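Local coordinates for protein SPOU RRNA methylase (Sulfolobus acidocaldarius, PDB 4CNG) that methylates the 2'-hydroxyl of cytidine 32 in tRNA, with S-adenosyl-L-methionine as the methyl donor, at residues Y34-I39 with P56-N61; I23-V28 with I168-L173; R41-F46 with S71-K76. The protein carries 1 engineered substitution. All blocks are in the same frame, centred on the assembly; numbering follows the deposited sequence.

Interaction 1 (Y34-I39 with P56-N61); sequences YNLGFI and PKADIN. Engineered in segment 56-61: Ala-58 (natural residue Cys).
Leu-36 holds CG anti to its backbone N (chi1 180°), and this carries CD2 across to Ala-58 and Ile-60. In Ile-60, CG1 is anti to the carbonyl carbon (chi1 -68°) and meets that methyl. The contact belongs to a beta-alpha-beta unit of the SPOUT fold. Helix 33-45 links the neighbouring parallel strands 22-28 and 50-54, and residues 56-61 follow the second strand. The two backbones come nearest at Leu-36 and Ala-58, whose CA atoms are 7.2 Å apart.

The packing is apolar, with no hydrogen bond between the segments. One leucine methyl serves both partners. Leu-36 CD2 lies 4.1 Å from Ile-60 CG1, and the two side chains meet at a slant. The same Leu-36 CD2 is 4.3 Å from CB of Ala-58, an engineered residue that is cysteine in the natural protein. Leu-36 also touches Phe-51 and Val-53 of strand 50-54, which continue the apolar layer. Ile-60 also touches Ile-80 of strand 79-81. On the same helix, Tyr-34 makes an edge-to-face ring contact with Phe-66 of the second subunit, so the helix serves the dimer too.

Ile-60 opens helix 60-64, and Asp-59 is its N-cap. The capping bond is weak: Asn-61 N gives its hydrogen to Asp-59 OD1 over 3.0 Å, bent to 125°.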
# COMPACT_ATOMS: atom_id res chain seq x y z
N TYR A 34 -4.34 -12.31 5.49
CA TYR A 34 -4.25 -10.89 5.76
C TYR A 34 -4.20 -10.12 4.43
O TYR A 34 -4.91 -9.13 4.26
CB TYR A 34 -3.02 -10.60 6.62
CG TYR A 34 -1.82 -11.43 6.25
CD1 TYR A 34 -0.96 -11.03 5.26
CD2 TYR A 34 -1.64 -12.70 6.80
CE1 TYR A 34 0.05 -11.85 4.80
CE2 TYR A 34 -0.58 -13.49 6.41
CZ TYR A 34 0.25 -13.07 5.40
OH TYR A 34 1.32 -13.83 5.02
N ASN A 35 -3.41 -10.60 3.46
CA ASN A 35 -3.37 -9.89 2.19
C ASN A 35 -4.72 -9.89 1.53
O ASN A 35 -5.13 -8.87 1.00
CB ASN A 35 -2.34 -10.49 1.27
CG ASN A 35 -0.96 -10.07 1.59
OD1 ASN A 35 -0.75 -8.95 2.03
ND2 ASN A 35 -0.00 -10.91 1.32
N LEU A 36 -5.41 -11.02 1.50
CA LEU A 36 -6.70 -11.05 0.84
C LEU A 36 -7.69 -10.09 1.53
O LEU A 36 -8.42 -9.37 0.85
CB LEU A 36 -7.22 -12.49 0.79
CG LEU A 36 -8.59 -12.67 0.12
CD1 LEU A 36 -8.58 -12.13 -1.28
CD2 LEU A 36 -9.01 -14.12 0.15
N GLY A 37 -7.74 -10.11 2.85
CA GLY A 37 -8.60 -9.20 3.55
C GLY A 37 -8.27 -7.73 3.34
O GLY A 37 -9.15 -6.90 3.12
N PHE A 38 -6.98 -7.42 3.38
CA PHE A 38 -6.55 -6.06 3.14
C PHE A 38 -6.88 -5.60 1.75
O PHE A 38 -7.24 -4.43 1.55
CB PHE A 38 -5.04 -5.92 3.40
CG PHE A 38 -4.63 -5.99 4.84
CD1 PHE A 38 -5.41 -5.41 5.82
CD2 PHE A 38 -3.48 -6.65 5.19
CE1 PHE A 38 -4.98 -5.41 7.15
CE2 PHE A 38 -3.02 -6.62 6.49
CZ PHE A 38 -3.85 -6.14 7.47
N ILE A 39 -6.79 -6.49 0.76
CA ILE A 39 -7.18 -6.15 -0.58
C ILE A 39 -8.69 -5.88 -0.68
O ILE A 39 -9.11 -4.91 -1.31
CB ILE A 39 -6.74 -7.25 -1.57
CG1 ILE A 39 -5.23 -7.23 -1.72
CG2 ILE A 39 -7.42 -7.05 -2.91
CD1 ILE A 39 -4.63 -8.46 -2.36
N PRO A 56 -7.89 -19.10 -4.83
CA PRO A 56 -7.30 -18.60 -3.59
C PRO A 56 -6.81 -19.75 -2.71
O PRO A 56 -7.50 -20.74 -2.54
CB PRO A 56 -8.44 -17.83 -2.95
CG PRO A 56 -9.69 -18.44 -3.50
CD PRO A 56 -9.32 -18.78 -4.92
N LYS A 57 -5.65 -19.58 -2.13
CA LYS A 57 -5.09 -20.50 -1.14
C LYS A 57 -5.40 -20.04 0.30
O LYS A 57 -5.64 -20.85 1.16
CB LYS A 57 -3.61 -20.73 -1.35
CG LYS A 57 -3.21 -21.03 -2.80
CD LYS A 57 -4.02 -22.12 -3.42
CE LYS A 57 -3.56 -22.43 -4.83
NZ LYS A 57 -2.14 -22.09 -4.83
N ALA A 58 -5.48 -18.73 0.49
CA ALA A 58 -5.83 -18.13 1.77
C ALA A 58 -7.19 -18.64 2.22
O ALA A 58 -8.11 -18.68 1.42
CB ALA A 58 -5.87 -16.61 1.62
N ASP A 59 -7.36 -18.78 3.54
CA ASP A 59 -8.65 -19.11 4.18
C ASP A 59 -9.55 -17.87 4.14
O ASP A 59 -9.27 -16.86 4.78
CB ASP A 59 -8.36 -19.54 5.64
CG ASP A 59 -9.60 -19.85 6.45
OD1 ASP A 59 -10.74 -19.54 6.05
OD2 ASP A 59 -9.41 -20.36 7.59
N ILE A 60 -10.62 -17.91 3.36
CA ILE A 60 -11.48 -16.76 3.15
C ILE A 60 -12.18 -16.30 4.43
O ILE A 60 -12.43 -15.10 4.62
CB ILE A 60 -12.47 -17.03 2.02
CG1 ILE A 60 -11.70 -17.12 0.72
CG2 ILE A 60 -13.52 -15.95 1.92
CD1 ILE A 60 -12.48 -17.75 -0.39
N ASN A 61 -12.51 -17.26 5.30
CA ASN A 61 -13.12 -16.96 6.57
C ASN A 61 -12.18 -16.11 7.40
O ASN A 61 -12.60 -15.14 8.02
CB ASN A 61 -13.44 -18.25 7.31
CG ASN A 61 -14.55 -18.09 8.33
OD1 ASN A 61 -15.58 -17.48 8.04
ND2 ASN A 61 -14.39 -18.72 9.49

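Interaction 2 (I23-V28 with I168-L173); sequences IRLVIV and IVLYEL
Ile-23 and Leu-173 meet end to end through their methyls, and Leu-25 and Leu-170 form a second pair. These apolar pairs make up the direct contact. They join strand 22-28, in the parallel sheet of the SPOUT fold, to helix 162-175, the last modelled helix.

Leu-173 CD1 is 4.1 Å from Ile-23 CG2 and 4.2 Å from Ile-23 CD1, so it touches both branches of the isoleucine. In Leu-173, CG is anti to the carbonyl carbon (chi1 -65°), and with chi2 at 171° CD1 is carried out to the strand. The second pair is looser, with Leu-25 CD1 4.5 Å from Leu-170 CD2. Phe-128 and Phe-130 of strand 125-130 and Ile-48 extend the apolar layer.

Polar groups have partners outside the pair. Arg-24 forms a salt bridge with Glu-50 and a cation-pi contact with Tyr-52. Glu-172 pairs with Arg-175 of its own chain, and with Arg-175 and Tyr-171 of the second subunit.

No hydrogen bond crosses between strand and helix. Burial of methyl groups therefore joins them, while Glu-172, on the same helix, bonds across the dimer interface and within its own chain.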
# COMPACT_ATOMS: atom_id res chain seq x y z
N ILE A 23 -12.72 -0.83 -13.84
CA ILE A 23 -11.55 -1.53 -13.36
C ILE A 23 -11.91 -2.85 -12.74
O ILE A 23 -12.73 -2.92 -11.84
CB ILE A 23 -10.78 -0.69 -12.30
CG1 ILE A 23 -10.47 0.72 -12.82
CG2 ILE A 23 -9.54 -1.45 -11.85
CD1 ILE A 23 -9.51 0.74 -13.99
N ARG A 24 -11.26 -3.90 -13.23
CA ARG A 24 -11.32 -5.22 -12.63
C ARG A 24 -9.97 -5.53 -11.97
O ARG A 24 -8.94 -5.51 -12.62
CB ARG A 24 -11.62 -6.29 -13.68
CG ARG A 24 -11.69 -7.67 -13.08
CD ARG A 24 -11.87 -8.76 -14.13
NE ARG A 24 -13.13 -8.60 -14.82
CZ ARG A 24 -13.49 -9.30 -15.89
NH1 ARG A 24 -12.70 -10.22 -16.40
NH2 ARG A 24 -14.62 -8.97 -16.48
N LEU A 25 -10.00 -5.80 -10.68
CA LEU A 25 -8.85 -6.23 -9.94
C LEU A 25 -8.81 -7.75 -9.95
O LEU A 25 -9.81 -8.37 -9.59
CB LEU A 25 -8.92 -5.71 -8.51
CG LEU A 25 -7.77 -6.05 -7.60
CD1 LEU A 25 -6.48 -5.47 -8.10
CD2 LEU A 25 -8.09 -5.59 -6.20
N VAL A 26 -7.69 -8.32 -10.37
CA VAL A 26 -7.48 -9.77 -10.42
C VAL A 26 -6.30 -10.12 -9.55
O VAL A 26 -5.20 -9.66 -9.79
CB VAL A 26 -7.24 -10.26 -11.89
CG1 VAL A 26 -6.96 -11.75 -11.90
CG2 VAL A 26 -8.38 -9.87 -12.79
N ILE A 27 -6.55 -10.97 -8.55
CA ILE A 27 -5.52 -11.43 -7.66
C ILE A 27 -5.31 -12.93 -7.91
O ILE A 27 -6.24 -13.71 -7.75
CB ILE A 27 -5.87 -11.17 -6.18
CG1 ILE A 27 -6.36 -9.75 -5.94
CG2 ILE A 27 -4.71 -11.50 -5.28
CD1 ILE A 27 -5.34 -8.69 -6.28
N VAL A 28 -4.11 -13.30 -8.27
CA VAL A 28 -3.81 -14.69 -8.68
C VAL A 28 -3.26 -15.49 -7.51
O VAL A 28 -2.18 -15.24 -6.99
CB VAL A 28 -2.85 -14.72 -9.85
CG1 VAL A 28 -2.56 -16.15 -10.31
CG2 VAL A 28 -3.38 -13.91 -11.01
N ILE A 168 -1.26 0.93 -3.67
CA ILE A 168 -0.61 2.00 -4.41
C ILE A 168 -1.25 2.15 -5.78
O ILE A 168 -1.49 3.25 -6.24
CB ILE A 168 0.91 1.77 -4.48
CG1 ILE A 168 1.52 2.07 -3.11
CG2 ILE A 168 1.54 2.56 -5.61
CD1 ILE A 168 2.88 1.50 -2.88
N VAL A 169 -1.47 1.02 -6.50
CA VAL A 169 -2.08 1.11 -7.81
C VAL A 169 -3.50 1.68 -7.72
O VAL A 169 -3.91 2.51 -8.54
CB VAL A 169 -2.04 -0.26 -8.53
CG1 VAL A 169 -2.80 -0.23 -9.83
CG2 VAL A 169 -0.58 -0.63 -8.78
N LEU A 170 -4.28 1.21 -6.77
CA LEU A 170 -5.66 1.67 -6.66
C LEU A 170 -5.72 3.18 -6.31
O LEU A 170 -6.60 3.89 -6.79
CB LEU A 170 -6.46 0.86 -5.64
CG LEU A 170 -6.69 -0.59 -5.95
CD1 LEU A 170 -7.64 -1.20 -4.92
CD2 LEU A 170 -6.75 -1.08 -7.36
N TYR A 171 -4.81 3.64 -5.47
CA TYR A 171 -4.65 5.07 -5.17
C TYR A 171 -4.30 5.86 -6.46
O TYR A 171 -4.87 6.92 -6.71
CB TYR A 171 -3.53 5.20 -4.13
CG TYR A 171 -2.98 6.59 -4.02
CD1 TYR A 171 -3.71 7.61 -3.45
CD2 TYR A 171 -1.73 6.90 -4.55
CE1 TYR A 171 -3.20 8.89 -3.37
CE2 TYR A 171 -1.18 8.14 -4.44
CZ TYR A 171 -1.91 9.16 -3.87
OH TYR A 171 -1.33 10.40 -3.82
N GLU A 172 -3.38 5.35 -7.27
CA GLU A 172 -3.06 6.01 -8.52
C GLU A 172 -4.29 6.11 -9.41
O GLU A 172 -4.48 7.12 -10.11
CB GLU A 172 -1.94 5.25 -9.23
CG GLU A 172 -0.53 5.57 -8.79
CD GLU A 172 -0.02 6.88 -9.37
OE1 GLU A 172 -0.80 7.64 -9.97
OE2 GLU A 172 1.19 7.11 -9.24
N LEU A 173 -5.08 5.05 -9.48
CA LEU A 173 -6.31 5.05 -10.29
C LEU A 173 -7.34 6.03 -9.76
O LEU A 173 -8.01 6.71 -10.53
CB LEU A 173 -6.90 3.65 -10.39
CG LEU A 173 -6.04 2.64 -11.14
CD1 LEU A 173 -6.63 1.25 -10.99
CD2 LEU A 173 -5.94 2.99 -12.62

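Interaction 3 (R41-F46 with S71-K76); sequences RLVKNF and SEVIEK
Helix 41-45 and helix 71-76 cross steeply, with 111° between their N-to-C directions. Their axes approach to 8.9 Å. The closest CA atoms are those of Lys-44 and Val-73, 7.3 Å apart. The second helix contains a wider pi-type turn at 73-76. The contact joins helix 33-45, which packs on the parallel sheet of the SPOUT fold, to the later helix 71-77.

Val-73 points toward the first helix and fills the inner part of the contact. Val-73 CG1 sits 3.9 Å from Val-43 CG1, and the two valines meet at a slant. The other branch, Val-73 CG2, lies 4.2 Å from Lys-44 CB, so the lysine stem adds to the apolar surface. Both valines also rest on Phe-51 of strand 50-54, which floors the contact.

The outer part is polar. The Lys-44 chain is stretched out. Glu-72 places CG between its backbone N and carbonyl carbon (chi1 57°) and bends at chi2, which brings its carboxylate to the lysine, nearly at right angles to it. Lys-44 NZ and Glu-72 OE2 form a salt bridge, with a weak hydrogen bond of 3.3 Å. Lys-44 CE is nearly as close to Glu-72 OE2, at 3.5 Å.

Tyr-157 of the second subunit makes a cation-pi contact with Lys-44. Arg-41 NH2 and Asn-45 ND2 hydrogen-bond to the carbonyl oxygen of Val-159 of that subunit, a residue inferred to bind S-adenosyl-L-methionine.

The buried valines thus supply close apolar packing between the helices. At the partly exposed edge, the weak hydrogen bond of the salt bridge suggests a modest contribution, and the ammonium group also has the ring of Tyr-157 of the second subunit as a partner.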
# COMPACT_ATOMS: atom_id res chain seq x y z
N ARG A 41 -10.61 -4.72 1.62
CA ARG A 41 -10.80 -3.37 2.20
C ARG A 41 -10.49 -2.29 1.18
O ARG A 41 -11.26 -1.34 1.00
CB ARG A 41 -9.94 -3.24 3.44
CG ARG A 41 -10.21 -1.96 4.20
CD ARG A 41 -9.42 -1.87 5.48
NE ARG A 41 -9.68 -0.60 6.16
CZ ARG A 41 -9.38 -0.37 7.42
NH1 ARG A 41 -8.71 -1.25 8.15
NH2 ARG A 41 -9.65 0.82 7.91
N LEU A 42 -9.36 -2.43 0.48
CA LEU A 42 -8.95 -1.46 -0.54
C LEU A 42 -9.96 -1.36 -1.67
O LEU A 42 -10.14 -0.29 -2.24
CB LEU A 42 -7.56 -1.81 -1.06
CG LEU A 42 -6.43 -1.56 -0.09
CD1 LEU A 42 -5.21 -2.33 -0.51
CD2 LEU A 42 -6.14 -0.06 0.08
N VAL A 43 -10.57 -2.49 -2.06
CA VAL A 43 -11.61 -2.48 -3.08
C VAL A 43 -12.72 -1.50 -2.73
O VAL A 43 -13.24 -0.79 -3.59
CB VAL A 43 -12.12 -3.91 -3.32
CG1 VAL A 43 -13.44 -3.96 -4.08
CG2 VAL A 43 -11.06 -4.69 -4.10
N LYS A 44 -13.13 -1.51 -1.46
CA LYS A 44 -14.12 -0.55 -1.00
C LYS A 44 -13.54 0.87 -0.82
O LYS A 44 -14.19 1.84 -1.20
CB LYS A 44 -14.71 -1.04 0.30
CG LYS A 44 -15.92 -0.23 0.76
CD LYS A 44 -16.67 -0.80 1.96
CE LYS A 44 -17.79 0.13 2.43
NZ LYS A 44 -18.08 0.01 3.88
N ASN A 45 -12.34 1.00 -0.27
CA ASN A 45 -11.71 2.32 -0.13
C ASN A 45 -11.60 3.08 -1.46
O ASN A 45 -11.65 4.31 -1.47
CB ASN A 45 -10.28 2.20 0.42
CG ASN A 45 -10.15 1.78 1.87
OD1 ASN A 45 -9.26 0.98 2.18
ND2 ASN A 45 -10.98 2.31 2.76
N PHE A 46 -11.39 2.35 -2.56
CA PHE A 46 -11.10 2.96 -3.84
C PHE A 46 -12.11 2.60 -4.93
O PHE A 46 -11.90 2.89 -6.09
CB PHE A 46 -9.65 2.68 -4.25
CG PHE A 46 -8.65 3.36 -3.35
CD1 PHE A 46 -8.57 4.75 -3.30
CD2 PHE A 46 -7.81 2.63 -2.55
CE1 PHE A 46 -7.68 5.39 -2.45
CE2 PHE A 46 -6.88 3.26 -1.73
CZ PHE A 46 -6.81 4.63 -1.69
N SER A 71 -15.60 -6.57 4.43
CA SER A 71 -16.21 -7.88 4.64
C SER A 71 -17.36 -8.21 3.66
O SER A 71 -17.42 -9.33 3.13
CB SER A 71 -16.69 -7.99 6.09
OG SER A 71 -17.76 -7.11 6.34
N GLU A 72 -18.20 -7.23 3.33
CA GLU A 72 -19.29 -7.45 2.34
C GLU A 72 -18.72 -7.68 0.93
O GLU A 72 -19.27 -8.44 0.11
CB GLU A 72 -20.21 -6.24 2.31
CG GLU A 72 -19.51 -4.93 2.00
CD GLU A 72 -19.45 -3.98 3.20
OE1 GLU A 72 -19.13 -4.44 4.32
OE2 GLU A 72 -19.73 -2.77 3.03
N VAL A 73 -17.55 -7.12 0.72
CA VAL A 73 -16.81 -7.30 -0.51
C VAL A 73 -16.49 -8.78 -0.73
O VAL A 73 -16.74 -9.30 -1.78
CB VAL A 73 -15.53 -6.43 -0.53
CG1 VAL A 73 -14.62 -6.82 -1.68
CG2 VAL A 73 -15.90 -4.96 -0.63
N ILE A 74 -15.95 -9.44 0.28
CA ILE A 74 -15.60 -10.86 0.19
C ILE A 74 -16.83 -11.74 0.03
O ILE A 74 -16.89 -12.62 -0.84
CB ILE A 74 -14.76 -11.28 1.41
CG1 ILE A 74 -13.37 -10.65 1.30
CG2 ILE A 74 -14.68 -12.80 1.53
CD1 ILE A 74 -12.54 -10.81 2.54
N GLU A 75 -17.81 -11.51 0.88
CA GLU A 75 -18.96 -12.39 0.96
C GLU A 75 -19.80 -12.39 -0.32
O GLU A 75 -20.32 -13.44 -0.74
CB GLU A 75 -19.81 -11.98 2.14
CG GLU A 75 -19.13 -12.18 3.48
CD GLU A 75 -19.61 -11.21 4.54
OE1 GLU A 75 -20.80 -10.81 4.49
OE2 GLU A 75 -18.80 -10.83 5.40
N LYS A 76 -19.95 -11.22 -0.92
CA LYS A 76 -20.86 -11.07 -2.05
C LYS A 76 -20.20 -10.62 -3.35
O LYS A 76 -20.49 -11.17 -4.42
CB LYS A 76 -21.99 -10.11 -1.69
CG LYS A 76 -22.73 -10.47 -0.41
CD LYS A 76 -23.60 -11.71 -0.60
CE LYS A 76 -23.86 -12.41 0.72
NZ LYS A 76 -24.81 -13.55 0.57

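From the N terminus, strand 22-28 comes first and helix 33-45 next. The helix supplies the first segment of both interaction 1 and interaction 3. Interaction 1 closes a short loop when the chain returns at 56-61, after strand 50-54. Interaction 3 closes at 71-76, and the two cross because their segments alternate. Ile-60 and Ile-74 pack together and connect them. Interaction 2 closes last, when helix 162-175 returns to the first strand, and both other loops nest inside it. Ile-39 and Val-43 rest on Leu-25, and Leu-42 and the following Phe-46 on Leu-170, so helix 33-45, the sheet and helix 162-175 are tied together.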